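Long-range contact in C-X-C motif chemokine 13 (Homo sapiens, PDB 7JNY), which attracts B lymphocytes as a secreted chemokine that binds the receptor CXCR5 and also binds heparin: residues 2-13 and 29-40. Numbering follows the deposited sequence.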
ATOM      1  N   VAL A   2       3.929   7.188   6.071  1.00 25.20           N
ATOM      2  CA  VAL A   2       4.898   7.206   4.987  1.00 23.19           C
ATOM      3  C   VAL A   2       4.397   6.264   3.909  1.00 20.84           C
ATOM      4  O   VAL A   2       4.058   5.118   4.204  1.00 22.95           O
ATOM      5  CB  VAL A   2       6.303   6.791   5.467  1.00 23.92           C
ATOM      6  CG1 VAL A   2       7.276   6.871   4.324  1.00 29.96           C
ATOM      7  CG2 VAL A   2       6.747   7.678   6.627  1.00 35.28           C
ATOM      8  N   LEU A   3       4.338   6.761   2.680  1.00 17.96           N
ATOM      9  CA  LEU A   3       4.105   5.949   1.493  1.00 17.85           C
ATOM     10  C   LEU A   3       5.459   5.704   0.828  1.00 17.91           C
ATOM     11  O   LEU A   3       6.223   6.648   0.577  1.00 19.20           O
ATOM     12  CB  LEU A   3       3.172   6.663   0.532  1.00 18.13           C
ATOM     13  CG  LEU A   3       3.008   6.134  -0.885  1.00 19.89           C
ATOM     14  CD1 LEU A   3       2.410   4.758  -0.741  1.00 23.89           C
ATOM     15  CD2 LEU A   3       2.134   7.077  -1.681  1.00 29.19           C
ATOM     16  N   GLU A   4       5.775   4.449   0.554  1.00 19.61           N
ATOM     17  CA  GLU A   4       7.005   4.102  -0.158  1.00 20.60           C
ATOM     18  C   GLU A   4       6.639   3.403  -1.462  1.00 22.21           C
ATOM     19  O   GLU A   4       5.859   2.441  -1.442  1.00 20.74           O
ATOM     20  CB  GLU A   4       7.861   3.166   0.701  1.00 22.46           C
ATOM     21  CG  GLU A   4       8.439   3.802   1.954  1.00 36.24           C
ATOM     22  CD  GLU A   4       9.085   2.778   2.890  1.00 39.62           C
ATOM     23  OE1 GLU A   4       9.247   1.606   2.495  1.00 31.66           O
ATOM     24  OE2 GLU A   4       9.368   3.141   4.058  1.00 39.24           O
ATOM     25  N   VAL A   5       7.194   3.867  -2.588  1.00 17.62           N
ATOM     26  CA  VAL A   5       7.002   3.187  -3.869  1.00 18.62           C
ATOM     27  C   VAL A   5       8.360   2.678  -4.336  1.00 18.64           C
ATOM     28  O   VAL A   5       9.296   3.468  -4.506  1.00 19.03           O
ATOM     29  CB  VAL A   5       6.362   4.104  -4.924  1.00 19.71           C
ATOM     30  CG1 VAL A   5       6.018   3.287  -6.162  1.00 18.96           C
ATOM     31  CG2 VAL A   5       5.129   4.767  -4.379  1.00 23.16           C
ATOM     32  N   TYR A   6       8.449   1.371  -4.567  1.00 19.07           N
ATOM     33  CA  TYR A   6       9.689   0.693  -4.917  1.00 20.08           C
ATOM     34  C   TYR A   6       9.682   0.446  -6.422  1.00 23.67           C
ATOM     35  O   TYR A   6       8.925  -0.384  -6.910  1.00 22.79           O
ATOM     36  CB  TYR A   6       9.809  -0.605  -4.109  1.00 22.98           C
ATOM     37  CG  TYR A   6      10.194  -0.330  -2.691  1.00 31.85           C
ATOM     38  CD1 TYR A   6       9.210  -0.053  -1.732  1.00 34.78           C
ATOM     39  CD2 TYR A   6      11.533  -0.292  -2.288  1.00 30.06           C
ATOM     40  CE1 TYR A   6       9.550   0.267  -0.424  1.00 31.70           C
ATOM     41  CE2 TYR A   6      11.875   0.022  -0.965  1.00 31.69           C
ATOM     42  CZ  TYR A   6      10.866   0.295  -0.039  1.00 26.70           C
ATOM     43  OH  TYR A   6      11.184   0.600   1.269  1.00 40.45           O
ATOM     44  N   TYR A   7      10.513   1.176  -7.157  1.00 22.06           N
ATOM     45  CA  TYR A   7      10.621   0.985  -8.600  1.00 26.99           C
ATOM     46  C   TYR A   7      11.809   0.069  -8.857  1.00 36.79           C
ATOM     47  O   TYR A   7      12.889   0.472  -9.298  1.00 34.88           O
ATOM     48  CB  TYR A   7      10.779   2.312  -9.312  1.00 26.08           C
ATOM     49  CG  TYR A   7       9.618   3.238  -9.098  1.00 21.89           C
ATOM     50  CD1 TYR A   7       8.496   3.180  -9.908  1.00 24.58           C
ATOM     51  CD2 TYR A   7       9.669   4.196  -8.106  1.00 24.39           C
ATOM     52  CE1 TYR A   7       7.442   4.064  -9.719  1.00 21.13           C
ATOM     53  CE2 TYR A   7       8.631   5.077  -7.895  1.00 20.09           C
ATOM     54  CZ  TYR A   7       7.526   4.999  -8.717  1.00 24.52           C
ATOM     55  OH  TYR A   7       6.481   5.866  -8.545  1.00 22.71           O
ATOM     56  N   THR A   8      11.582  -1.172  -8.494  1.00 23.89           N
ATOM     57  CA  THR A   8      12.559  -2.242  -8.505  1.00 27.90           C
ATOM     58  C   THR A   8      11.987  -3.363  -9.357  1.00 38.56           C
ATOM     59  O   THR A   8      10.828  -3.314  -9.786  1.00 35.67           O
ATOM     60  CB  THR A   8      12.824  -2.692  -7.066  1.00 40.02           C
ATOM     61  OG1 THR A   8      11.561  -2.889  -6.392  1.00 33.25           O
ATOM     62  CG2 THR A   8      13.585  -1.617  -6.318  1.00 39.93           C
ATOM     63  N   SER A   9      12.819  -4.357  -9.638  1.00 42.49           N
ATOM     64  CA  SER A   9      12.408  -5.499 -10.444  1.00 44.40           C
ATOM     65  C   SER A   9      12.710  -6.786  -9.711  1.00 43.08           C
ATOM     66  O   SER A   9      13.308  -7.718 -10.252  1.00 38.65           O
ATOM     67  CB  SER A   9      13.114  -5.522 -11.799  1.00 42.73           C
ATOM     68  OG  SER A   9      12.743  -4.404 -12.569  1.00 44.58           O
ATOM     69  N   LEU A  10      12.333  -6.850  -8.450  1.00 28.06           N
ATOM     70  CA  LEU A  10      12.643  -8.037  -7.677  1.00 30.54           C
ATOM     71  C   LEU A  10      11.459  -8.990  -7.713  1.00 35.10           C
ATOM     72  O   LEU A  10      10.384  -8.670  -8.225  1.00 33.21           O
ATOM     73  CB  LEU A  10      13.003  -7.678  -6.231  1.00 35.04           C
ATOM     74  CG  LEU A  10      14.232  -6.759  -6.085  1.00 41.01           C
ATOM     75  CD1 LEU A  10      14.399  -6.307  -4.629  1.00 46.92           C
ATOM     76  CD2 LEU A  10      15.517  -7.421  -6.591  1.00 49.13           C
ATOM     77  N   ARG A  11      11.698 -10.188  -7.194  1.00 27.41           N
ATOM     78  CA  ARG A  11      10.683 -11.214  -7.058  1.00 27.17           C
ATOM     79  C   ARG A  11       9.598 -10.764  -6.073  1.00 25.14           C
ATOM     80  O   ARG A  11       9.811  -9.875  -5.237  1.00 24.63           O
ATOM     81  CB  ARG A  11      11.348 -12.511  -6.582  1.00 27.59           C
ATOM     82  CG  ARG A  11      12.389 -13.077  -7.587  1.00 36.42           C
ATOM     83  CD  ARG A  11      13.135 -14.319  -7.066  1.00 64.19           C
ATOM     84  NE  ARG A  11      13.996 -14.912  -8.091  1.00 62.79           N
ATOM     85  CZ  ARG A  11      13.575 -15.670  -9.095  1.00 68.10           C
ATOM     86  NH1 ARG A  11      12.309 -16.028  -9.208  1.00 46.63           N
ATOM     87  NH2 ARG A  11      14.448 -16.074 -10.011  1.00 84.34           N
ATOM     88  N   CYS A  12       8.415 -11.376  -6.214  1.00 24.85           N
ATOM     89  CA  CYS A  12       7.286 -11.048  -5.366  1.00 24.06           C
ATOM     90  C   CYS A  12       7.635 -11.243  -3.890  1.00 24.57           C
ATOM     91  O   CYS A  12       8.359 -12.163  -3.528  1.00 25.20           O
ATOM     92  CB  CYS A  12       6.068 -11.906  -5.709  1.00 26.09           C
ATOM     93  SG  CYS A  12       5.471 -11.776  -7.382  1.00 26.80           S
ATOM     94  N   ARG A  13       7.099 -10.363  -3.024  1.00 23.66           N
ATOM     95  CA  ARG A  13       7.295 -10.527  -1.588  1.00 27.35           C
ATOM     96  C   ARG A  13       6.122 -11.205  -0.896  1.00 25.55           C
ATOM     97  O   ARG A  13       6.295 -11.741   0.203  1.00 25.66           O
ATOM     98  CB  ARG A  13       7.520  -9.167  -0.895  1.00 29.50           C
ATOM     99  CG  ARG A  13       8.576  -8.257  -1.479  1.00 36.75           C
ATOM    100  CD  ARG A  13       8.803  -7.053  -0.533  1.00 45.53           C
ATOM    101  NE  ARG A  13       9.775  -6.106  -1.072  1.00 41.72           N
ATOM    102  CZ  ARG A  13      10.069  -4.931  -0.527  1.00 48.18           C
ATOM    103  NH1 ARG A  13       9.518  -4.532   0.617  1.00 40.83           N
ATOM    104  NH2 ARG A  13      10.932  -4.131  -1.146  1.00 47.44           N
ATOM    105  N   ARG A  29       3.231   2.710   7.720  1.00 24.35           N
ATOM    106  CA  ARG A  29       3.805   2.833   6.392  1.00 21.69           C
ATOM    107  C   ARG A  29       2.973   2.024   5.419  1.00 29.58           C
ATOM    108  O   ARG A  29       2.456   0.954   5.777  1.00 22.82           O
ATOM    109  CB  ARG A  29       5.209   2.262   6.264  1.00 32.85           C
ATOM    110  CG  ARG A  29       6.328   2.816   7.069  1.00 51.39           C
ATOM    111  CD  ARG A  29       7.595   2.293   6.379  1.00 57.77           C
ATOM    112  NE  ARG A  29       8.087   1.090   7.043  1.00 57.84           N
ATOM    113  CZ  ARG A  29       9.134   0.376   6.648  1.00 66.35           C
ATOM    114  NH1 ARG A  29       9.821   0.691   5.560  1.00 67.95           N
ATOM    115  NH2 ARG A  29       9.504  -0.679   7.364  1.00 72.54           N
ATOM    116  N   ILE A  30       2.964   2.463   4.164  1.00 23.16           N
ATOM    117  CA  ILE A  30       2.431   1.656   3.065  1.00 19.35           C
ATOM    118  C   ILE A  30       3.504   1.544   1.991  1.00 25.51           C
ATOM    119  O   ILE A  30       4.056   2.558   1.558  1.00 19.55           O
ATOM    120  CB  ILE A  30       1.164   2.269   2.467  1.00 23.25           C
ATOM    121  CG1 ILE A  30       0.022   2.267   3.480  1.00 34.91           C
ATOM    122  CG2 ILE A  30       0.759   1.521   1.222  1.00 22.04           C
ATOM    123  CD1 ILE A  30      -0.997   3.337   3.181  1.00 36.66           C
ATOM    124  N   GLN A  31       3.777   0.324   1.531  1.00 21.32           N
ATOM    125  CA  GLN A  31       4.811   0.094   0.534  1.00 20.56           C
ATOM    126  C   GLN A  31       4.142  -0.407  -0.729  1.00 21.60           C
ATOM    127  O   GLN A  31       3.409  -1.405  -0.693  1.00 21.85           O
ATOM    128  CB  GLN A  31       5.819  -0.941   1.009  1.00 21.87           C
ATOM    129  CG  GLN A  31       6.566  -0.524   2.250  1.00 27.80           C
ATOM    130  CD  GLN A  31       7.540  -1.579   2.672  1.00 36.48           C
ATOM    131  OE1 GLN A  31       7.218  -2.765   2.652  1.00 36.31           O
ATOM    132  NE2 GLN A  31       8.725  -1.166   3.095  1.00 42.89           N
ATOM    133  N   ILE A  32       4.378   0.271  -1.834  1.00 18.33           N
ATOM    134  CA  ILE A  32       3.792  -0.119  -3.111  1.00 19.92           C
ATOM    135  C   ILE A  32       4.919  -0.606  -3.998  1.00 24.94           C
ATOM    136  O   ILE A  32       5.908   0.115  -4.207  1.00 18.78           O
ATOM    137  CB  ILE A  32       3.036   1.035  -3.770  1.00 17.55           C
ATOM    138  CG1 ILE A  32       1.892   1.461  -2.850  1.00 21.61           C
ATOM    139  CG2 ILE A  32       2.448   0.621  -5.091  1.00 21.99           C
ATOM    140  CD1 ILE A  32       1.040   2.484  -3.460  1.00 27.64           C
ATOM    141  N   LEU A  33       4.763  -1.822  -4.522  1.00 19.35           N
ATOM    142  CA  LEU A  33       5.708  -2.374  -5.486  1.00 21.21           C
ATOM    143  C   LEU A  33       4.980  -2.606  -6.794  1.00 20.17           C
ATOM    144  O   LEU A  33       4.299  -3.637  -6.951  1.00 20.85           O
ATOM    145  CB  LEU A  33       6.299  -3.667  -4.939  1.00 21.29           C
ATOM    146  CG  LEU A  33       7.018  -3.446  -3.610  1.00 22.45           C
ATOM    147  CD1 LEU A  33       6.147  -3.977  -2.513  1.00 30.42           C
ATOM    148  CD2 LEU A  33       8.375  -4.127  -3.613  1.00 38.49           C
ATOM    149  N   PRO A  34       5.059  -1.668  -7.736  1.00 19.86           N
ATOM    150  CA  PRO A  34       4.462  -1.898  -9.042  1.00 20.35           C
ATOM    151  C   PRO A  34       5.009  -3.173  -9.655  1.00 27.03           C
ATOM    152  O   PRO A  34       6.138  -3.584  -9.404  1.00 22.02           O
ATOM    153  CB  PRO A  34       4.851  -0.665  -9.853  1.00 21.77           C
ATOM    154  CG  PRO A  34       5.891   0.023  -9.086  1.00 24.36           C
ATOM    155  CD  PRO A  34       5.830  -0.421  -7.670  1.00 19.52           C
ATOM    156  N   ARG A  35       4.192  -3.828 -10.439  1.00 24.15           N
ATOM    157  CA  ARG A  35       4.623  -5.038 -11.036  1.00 23.68           C
ATOM    158  C   ARG A  35       5.634  -4.742 -12.071  1.00 24.23           C
ATOM    159  O   ARG A  35       5.746  -3.675 -12.654  1.00 23.75           O
ATOM    160  CB  ARG A  35       3.483  -5.779 -11.654  1.00 24.72           C
ATOM    161  CG  ARG A  35       2.780  -5.071 -12.725  1.00 42.29           C
ATOM    162  CD  ARG A  35       2.058  -6.066 -13.610  1.00 50.27           C
ATOM    163  NE  ARG A  35       0.890  -5.502 -14.229  1.00 51.40           N
ATOM    164  CZ  ARG A  35       0.756  -5.347 -15.535  1.00 74.36           C
ATOM    165  NH1 ARG A  35       1.723  -5.715 -16.358  1.00 66.30           N
ATOM    166  NH2 ARG A  35      -0.336  -4.804 -16.019  1.00 98.53           N
ATOM    167  N   GLY A  36       6.372  -5.768 -12.553  1.00 25.84           N
ATOM    168  CA  GLY A  36       7.402  -5.603 -13.530  1.00 26.47           C
ATOM    169  C   GLY A  36       7.793  -6.977 -13.998  1.00 28.22           C
ATOM    170  O   GLY A  36       6.978  -7.915 -13.985  1.00 28.89           O
ATOM    171  N   ASN A  37       9.047  -7.123 -14.363  1.00 29.29           N
ATOM    172  CA  ASN A  37       9.463  -8.425 -14.856  1.00 38.45           C
ATOM    173  C   ASN A  37       9.848  -9.393 -13.748  1.00 44.93           C
ATOM    174  O   ASN A  37      10.059 -10.569 -14.036  1.00 41.50           O
ATOM    175  CB  ASN A  37      10.651  -8.311 -15.788  1.00 47.62           C
ATOM    176  CG  ASN A  37      10.389  -7.422 -16.956  1.00 48.37           C
ATOM    177  OD1 ASN A  37      11.066  -6.408 -17.137  1.00 45.67           O
ATOM    178  ND2 ASN A  37       9.307  -7.702 -17.663  1.00 33.02           N
ATOM    179  N   GLY A  38       9.990  -8.922 -12.512  1.00 30.64           N
ATOM    180  CA  GLY A  38      10.377  -9.790 -11.427  1.00 34.99           C
ATOM    181  C   GLY A  38       9.168 -10.374 -10.713  1.00 33.02           C
ATOM    182  O   GLY A  38       9.187 -11.528 -10.263  1.00 35.95           O
ATOM    183  N   CYS A  39       8.111  -9.575 -10.610  1.00 29.70           N
ATOM    184  CA  CYS A  39       6.882  -9.958  -9.933  1.00 29.36           C
ATOM    185  C   CYS A  39       5.743  -9.547 -10.856  1.00 28.85           C
ATOM    186  O   CYS A  39       5.613  -8.357 -11.203  1.00 29.22           O
ATOM    187  CB  CYS A  39       6.750  -9.279  -8.561  1.00 29.65           C
ATOM    188  SG  CYS A  39       5.254  -9.781  -7.728  1.00 28.29           S
ATOM    189  N   PRO A  40       4.883 -10.483 -11.286  1.00 34.90           N
ATOM    190  CA  PRO A  40       3.871 -10.150 -12.299  1.00 31.35           C
ATOM    191  C   PRO A  40       2.613  -9.506 -11.742  1.00 29.47           C
ATOM    192  O   PRO A  40       1.630  -9.386 -12.476  1.00 31.74           O
ATOM    193  CB  PRO A  40       3.530 -11.535 -12.893  1.00 33.04           C
ATOM    194  CG  PRO A  40       3.694 -12.453 -11.713  1.00 33.95           C
ATOM    195  CD  PRO A  40       4.884 -11.913 -10.943  1.00 39.62           C
TER
HETATM  196  O   HOH W   1       8.344  -2.911  -7.819  1.00 27.83           O
HETATM  197  O   HOH W   2       8.590  -3.930 -11.105  1.00 46.69           O
HETATM  198  O   HOH W   3      10.884  -5.354 -13.847  1.00 41.34           O
HETATM  199  O   HOH W   4       9.208  -6.861 -10.603  1.00 28.12           O
HETATM  200  O   HOH W   5       8.420 -13.506  -8.133  1.00 23.83           O
HETATM  201  O   HOH W   6       8.372  -5.624   2.583  1.00 35.67           O
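Arg-29 grips Glu-4 through a salt bridge: its chain bends at chi3 (-97°) and brings NH1 to the syn lone pair of OE2 at 2.9 Å. OE2 lies in the guanidinium plane at its edge, while the carboxylate is turned 59° against it. The Arg-29 side chain also makes a cation-pi contact with Trp-47. Ile-30 starts a parallel ladder with strand 2-5, its N donating to Val-2 O and its O accepting from Glu-4 N. Gln-31 lies alongside Glu-4, and its NE2 donates to OE1 at 2.9 Å from the syn side, tilted out of plane. The Tyr-6 hydroxyl donates to OE1 from above the opposite face; with Arg-29 on OE2, three bonds would fix the carboxylate's rotation. Gln-31 OE1 is held by Trp-47 NE1 and by a water shared with Arg-13 NH1. Ile-32 continues the ladder from its N to Glu-4 O and its O to Tyr-6 N, while on the other face its CD1 packs 3.8 Å from Leu-3 CD1. Leu-33 places CD2 over one face of the Arg-13 guanidinium, 3.5 Å from NE, and against Tyr-6 CB. Two waters bridge Pro-34 O to Tyr-6 O and Thr-8 O; another links Gly-38 O to Cys-12 N where the chains close up again. The Cys-39–Cys-12 disulfide ties the CXC motif to the loop after strand 29-33, whereas parallel strand 2-5 adds an edge to the three antiparallel strands characteristic of the chemokine fold.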